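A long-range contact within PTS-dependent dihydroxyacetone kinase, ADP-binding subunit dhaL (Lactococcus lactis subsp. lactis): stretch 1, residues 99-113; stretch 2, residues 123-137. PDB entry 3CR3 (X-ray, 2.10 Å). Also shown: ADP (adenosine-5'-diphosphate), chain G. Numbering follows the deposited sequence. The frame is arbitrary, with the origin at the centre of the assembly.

Stretch 1, residues 99-113: DTSELIYAGLEAIQK
Stretch 2 (123-137) TMVDIWSAFLNDLQT

Two helices, 100-113 and the one that includes residues 125-136, run nearly antiparallel, their N-to-C directions 158° apart and their axes 9.6 Å apart at closest approach. The register is set by S101 CA lying 6.0 Å from L132 CA and L108 CA 5.9 Å from W128 CA. Both backbones are regular, with phi/psi mostly near -60/-45, I127 at -83/-34 and Q136 at -72/-15, and i to i+4 hydrogen bonds. D99 (chi1 t) caps the first helix, its OD2 accepting from E102 N at 3.0 Å; T123 (chi1 p) caps the turn into the second, its OG1 accepting from V125 N at 3.2 Å.

No hydrogen bond crosses between the stretches; the contact, mostly apolar, buries 766 Å² summed over both sides. W128 (chi1 m, chi2 77°) covers the most. Its CA-to-CB bond points toward the first helix, and its broad indole settles among I104, G107, L108 and I111. G107 leaves room for it: G107 CA is 3.7 Å from W128 CZ3, and an ideal CB on G107 would clash with that atom. I111 (m, t) lays its methyl over one ring face, I111 CD1 standing 3.5 Å from the centroid of the five-membered ring, a CH-pi contact. Its other branch meets V125 (t), I111 CG2 to V125 CG2 being 3.6 Å.

I104 (m, m) is the reciprocal knob, seated among W128, F131, L132 and L135. Its branched side chain reaches two ways: I104 CG2 approaches L132 CB at 4.0 Å, while I104 CG1 lies 3.9 Å from both F131 CE2 and L135 CD1. L108 and L132, both t, p, interlock beside it, with L108 CD2 4.0 Å from L132 CD2. L132 also reaches the backbone of small S101 (p), S101 O lying 3.3 Å from L132 CD1.

At one end M124, a selenomethionine, meets I111 (I111 CD1 to M124 CE, 3.3 Å), and M124 N donates to ADP O2' at 3.2 Å, fitting an ADP-binding subunit.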

# COMPACT_ATOMS: atom_id res chain seq x y z
N ASP A 99 -16.67 41.11 10.41
CA ASP A 99 -15.36 41.72 10.21
C ASP A 99 -14.50 40.85 9.29
O ASP A 99 -14.32 39.65 9.54
CB ASP A 99 -14.63 41.94 11.54
CG ASP A 99 -13.26 42.57 11.35
OD1 ASP A 99 -13.12 43.79 11.58
OD2 ASP A 99 -12.32 41.87 10.95
N THR A 100 -13.96 41.46 8.24
CA THR A 100 -13.26 40.73 7.19
C THR A 100 -12.02 40.00 7.70
O THR A 100 -11.85 38.81 7.41
CB THR A 100 -12.96 41.66 5.98
OG1 THR A 100 -14.19 42.27 5.55
CG2 THR A 100 -12.36 40.89 4.81
N SER A 101 -11.17 40.67 8.48
CA SER A 101 -9.97 40.00 8.99
C SER A 101 -10.31 38.88 10.00
O SER A 101 -9.69 37.83 9.98
CB SER A 101 -8.89 40.99 9.49
OG SER A 101 -9.09 41.40 10.84
N GLU A 102 -11.34 39.08 10.82
CA GLU A 102 -11.83 38.01 11.72
C GLU A 102 -12.28 36.74 10.98
O GLU A 102 -12.03 35.63 11.46
CB GLU A 102 -12.97 38.53 12.60
CG GLU A 102 -12.51 39.36 13.78
CD GLU A 102 -12.73 38.67 15.11
OE1 GLU A 102 -12.15 37.59 15.36
OE2 GLU A 102 -13.52 39.22 15.91
N LEU A 103 -12.95 36.91 9.84
CA LEU A 103 -13.37 35.80 8.99
C LEU A 103 -12.16 35.05 8.42
O LEU A 103 -12.03 33.83 8.56
CB LEU A 103 -14.29 36.27 7.85
CG LEU A 103 -15.64 36.89 8.29
CD1 LEU A 103 -16.44 37.44 7.10
CD2 LEU A 103 -16.47 35.90 9.09
N ILE A 104 -11.26 35.81 7.80
CA ILE A 104 -10.08 35.25 7.19
C ILE A 104 -9.26 34.52 8.26
O ILE A 104 -8.73 33.44 8.00
CB ILE A 104 -9.24 36.34 6.46
CG1 ILE A 104 -10.08 37.07 5.39
CG2 ILE A 104 -7.95 35.77 5.86
CD1 ILE A 104 -10.87 36.13 4.43
N TYR A 105 -9.21 35.10 9.46
CA TYR A 105 -8.52 34.47 10.57
C TYR A 105 -9.15 33.12 10.88
O TYR A 105 -8.45 32.13 11.02
CB TYR A 105 -8.56 35.36 11.82
CG TYR A 105 -7.83 34.76 13.01
CD1 TYR A 105 -6.52 35.14 13.31
CD2 TYR A 105 -8.44 33.79 13.82
CE1 TYR A 105 -5.85 34.60 14.39
CE2 TYR A 105 -7.77 33.23 14.90
CZ TYR A 105 -6.47 33.64 15.19
OH TYR A 105 -5.79 33.10 16.26
N ALA A 106 -10.48 33.09 11.00
CA ALA A 106 -11.19 31.83 11.22
C ALA A 106 -10.80 30.81 10.14
O ALA A 106 -10.42 29.70 10.45
CB ALA A 106 -12.70 32.04 11.24
N GLY A 107 -10.87 31.22 8.87
CA GLY A 107 -10.55 30.33 7.74
C GLY A 107 -9.13 29.79 7.78
O GLY A 107 -8.91 28.60 7.60
N LEU A 108 -8.16 30.67 8.04
CA LEU A 108 -6.74 30.28 8.10
C LEU A 108 -6.48 29.27 9.20
O LEU A 108 -5.83 28.25 8.99
CB LEU A 108 -5.84 31.51 8.28
CG LEU A 108 -4.34 31.33 8.61
CD1 LEU A 108 -3.57 30.63 7.49
CD2 LEU A 108 -3.74 32.69 8.92
N GLU A 109 -7.00 29.57 10.39
CA GLU A 109 -6.87 28.71 11.56
C GLU A 109 -7.40 27.31 11.25
O GLU A 109 -6.78 26.30 11.59
CB GLU A 109 -7.63 29.35 12.74
CG GLU A 109 -7.51 28.61 14.06
CD GLU A 109 -8.45 29.14 15.13
OE1 GLU A 109 -9.62 29.46 14.81
OE2 GLU A 109 -8.02 29.23 16.30
N ALA A 110 -8.56 27.26 10.59
CA ALA A 110 -9.18 26.00 10.19
C ALA A 110 -8.38 25.23 9.13
O ALA A 110 -8.30 24.00 9.20
CB ALA A 110 -10.61 26.24 9.72
N ILE A 111 -7.81 25.92 8.15
CA ILE A 111 -6.99 25.25 7.12
C ILE A 111 -5.73 24.67 7.77
O ILE A 111 -5.31 23.55 7.45
CB ILE A 111 -6.59 26.20 5.94
CG1 ILE A 111 -7.82 26.71 5.19
CG2 ILE A 111 -5.66 25.49 4.91
CD1 ILE A 111 -7.50 27.90 4.29
N GLN A 112 -5.14 25.45 8.67
CA GLN A 112 -3.95 25.00 9.37
C GLN A 112 -4.26 23.81 10.28
O GLN A 112 -3.49 22.85 10.31
CB GLN A 112 -3.29 26.16 10.11
CG GLN A 112 -2.52 27.05 9.18
CD GLN A 112 -1.61 28.02 9.91
OE1 GLN A 112 -2.07 29.02 10.45
NE2 GLN A 112 -0.32 27.70 9.95
N LYS A 113 -5.40 23.84 10.96
CA LYS A 113 -5.85 22.70 11.77
C LYS A 113 -6.08 21.45 10.90
O LYS A 113 -5.72 20.35 11.30
CB LYS A 113 -7.11 23.05 12.56
CG LYS A 113 -7.53 21.99 13.58
CD LYS A 113 -8.73 22.44 14.40
CE LYS A 113 -9.48 21.25 15.04
NZ LYS A 113 -10.27 20.44 14.04
N THR A 123 1.79 26.06 0.37
CA THR A 123 0.37 25.74 0.22
C THR A 123 -0.42 27.05 0.30
O THR A 123 0.15 28.10 0.59
CB THR A 123 -0.16 24.81 1.32
OG1 THR A 123 -0.22 25.53 2.56
CG2 THR A 123 0.68 23.55 1.48
N MSE A 124 -1.75 26.95 0.10
CA MSE A 124 -2.68 28.07 0.24
C MSE A 124 -2.58 28.78 1.60
O MSE A 124 -2.92 29.92 1.70
CB MSE A 124 -4.12 27.60 0.02
CG MSE A 124 -4.64 26.65 1.11
SE MSE A 124 -6.45 25.97 0.70
CE MSE A 124 -7.45 27.52 1.01
N VAL A 125 -2.15 28.06 2.63
CA VAL A 125 -1.85 28.66 3.95
C VAL A 125 -0.97 29.91 3.82
O VAL A 125 -1.16 30.90 4.53
CB VAL A 125 -1.18 27.60 4.89
CG1 VAL A 125 -0.54 28.25 6.11
CG2 VAL A 125 -2.20 26.55 5.34
N ASP A 126 -0.05 29.88 2.87
CA ASP A 126 0.90 30.99 2.68
C ASP A 126 0.18 32.28 2.27
O ASP A 126 0.51 33.35 2.76
CB ASP A 126 1.94 30.63 1.63
CG ASP A 126 2.66 29.35 1.96
OD1 ASP A 126 2.69 28.96 3.15
OD2 ASP A 126 3.19 28.72 1.03
N ILE A 127 -0.81 32.16 1.39
CA ILE A 127 -1.50 33.34 0.93
C ILE A 127 -2.60 33.77 1.91
O ILE A 127 -2.84 34.97 2.08
CB ILE A 127 -1.97 33.22 -0.56
CG1 ILE A 127 -2.39 34.59 -1.12
CG2 ILE A 127 -3.07 32.19 -0.70
CD1 ILE A 127 -2.32 34.70 -2.65
N TRP A 128 -3.24 32.80 2.57
CA TRP A 128 -4.24 33.11 3.59
C TRP A 128 -3.57 33.95 4.68
O TRP A 128 -4.11 34.97 5.11
CB TRP A 128 -4.89 31.84 4.17
CG TRP A 128 -6.03 31.30 3.33
CD1 TRP A 128 -5.93 30.60 2.15
CD2 TRP A 128 -7.43 31.42 3.61
NE1 TRP A 128 -7.20 30.30 1.67
CE2 TRP A 128 -8.13 30.79 2.54
CE3 TRP A 128 -8.17 32.02 4.63
CZ2 TRP A 128 -9.53 30.73 2.50
CZ3 TRP A 128 -9.55 31.97 4.57
CH2 TRP A 128 -10.22 31.33 3.51
N SER A 129 -2.37 33.53 5.09
CA SER A 129 -1.60 34.24 6.12
C SER A 129 -1.13 35.61 5.66
O SER A 129 -1.29 36.60 6.38
CB SER A 129 -0.38 33.42 6.54
OG SER A 129 0.35 34.10 7.55
N ALA A 130 -0.55 35.66 4.46
CA ALA A 130 -0.08 36.94 3.89
C ALA A 130 -1.22 37.94 3.71
O ALA A 130 -1.07 39.14 3.97
CB ALA A 130 0.67 36.70 2.55
N PHE A 131 -2.38 37.44 3.28
CA PHE A 131 -3.54 38.30 3.05
C PHE A 131 -4.10 38.87 4.36
O PHE A 131 -4.40 40.07 4.44
CB PHE A 131 -4.62 37.52 2.28
CG PHE A 131 -5.87 38.29 2.02
CD1 PHE A 131 -5.85 39.45 1.24
CD2 PHE A 131 -7.09 37.83 2.51
CE1 PHE A 131 -7.03 40.16 0.97
CE2 PHE A 131 -8.28 38.52 2.24
CZ PHE A 131 -8.26 39.68 1.47
N LEU A 132 -4.22 38.02 5.38
CA LEU A 132 -4.64 38.47 6.72
C LEU A 132 -3.68 39.51 7.30
O LEU A 132 -4.11 40.54 7.82
CB LEU A 132 -4.75 37.29 7.70
CG LEU A 132 -5.04 37.60 9.17
CD1 LEU A 132 -6.46 38.18 9.34
CD2 LEU A 132 -4.86 36.35 10.00
N ASN A 133 -2.39 39.22 7.21
CA ASN A 133 -1.37 40.16 7.69
C ASN A 133 -1.58 41.53 7.02
O ASN A 133 -1.58 42.56 7.70
CB ASN A 133 0.04 39.62 7.45
CG ASN A 133 0.46 38.56 8.49
OD1 ASN A 133 0.01 38.58 9.64
ND2 ASN A 133 1.34 37.64 8.09
N ASP A 134 -1.81 41.52 5.71
CA ASP A 134 -2.07 42.74 4.93
C ASP A 134 -3.32 43.49 5.40
O ASP A 134 -3.29 44.71 5.57
CB ASP A 134 -2.16 42.42 3.43
CG ASP A 134 -0.79 42.26 2.77
OD1 ASP A 134 0.23 42.60 3.41
OD2 ASP A 134 -0.74 41.80 1.60
N LEU A 135 -4.41 42.76 5.62
CA LEU A 135 -5.64 43.35 6.15
C LEU A 135 -5.41 44.02 7.51
O LEU A 135 -5.94 45.09 7.78
CB LEU A 135 -6.77 42.31 6.24
CG LEU A 135 -7.34 41.68 4.96
CD1 LEU A 135 -8.21 40.47 5.32
CD2 LEU A 135 -8.12 42.68 4.12
N GLN A 136 -4.62 43.37 8.36
CA GLN A 136 -4.30 43.86 9.70
C GLN A 136 -3.36 45.08 9.68
O GLN A 136 -3.22 45.79 10.68
CB GLN A 136 -3.72 42.73 10.56
CG GLN A 136 -4.79 41.84 11.22
CD GLN A 136 -4.27 40.49 11.72
OE1 GLN A 136 -3.05 40.24 11.77
NE2 GLN A 136 -5.20 39.61 12.12
N THR A 137 -2.74 45.31 8.53
CA THR A 137 -1.85 46.46 8.35
C THR A 137 -2.42 47.39 7.28
O THR A 137 -1.72 48.27 6.77
CB THR A 137 -0.42 46.02 7.98
OG1 THR A 137 -0.46 45.13 6.86
CG2 THR A 137 0.25 45.31 9.15
PB ADP G . -5.11 17.05 -4.46
O1B ADP G . -5.29 16.63 -5.88
O2B ADP G . -5.70 16.10 -3.49
O3B ADP G . -3.67 17.45 -4.12
PA ADP G . -6.06 19.66 -5.31
O1A ADP G . -5.20 19.45 -6.51
O2A ADP G . -7.51 20.00 -5.58
O3A ADP G . -5.99 18.40 -4.29
O5' ADP G . -5.43 20.83 -4.39
C5' ADP G . -4.02 20.95 -4.25
C4' ADP G . -3.76 22.12 -3.31
O4' ADP G . -4.20 21.84 -1.98
C3' ADP G . -2.28 22.46 -3.18
O3' ADP G . -1.91 23.34 -4.24
C2' ADP G . -2.19 23.10 -1.80
O2' ADP G . -2.33 24.53 -1.84
C1' ADP G . -3.41 22.57 -1.06
N9 ADP G . -2.98 21.64 0.00
C8 ADP G . -2.67 20.34 -0.20
N7 ADP G . -2.32 19.76 0.96
C5 ADP G . -2.39 20.70 1.91
C6 ADP G . -2.13 20.75 3.36
N6 ADP G . -1.74 19.63 4.00
N1 ADP G . -2.32 21.93 4.00
C2 ADP G . -2.72 23.04 3.37
N3 ADP G . -2.97 23.07 2.05
C4 ADP G . -2.81 21.95 1.29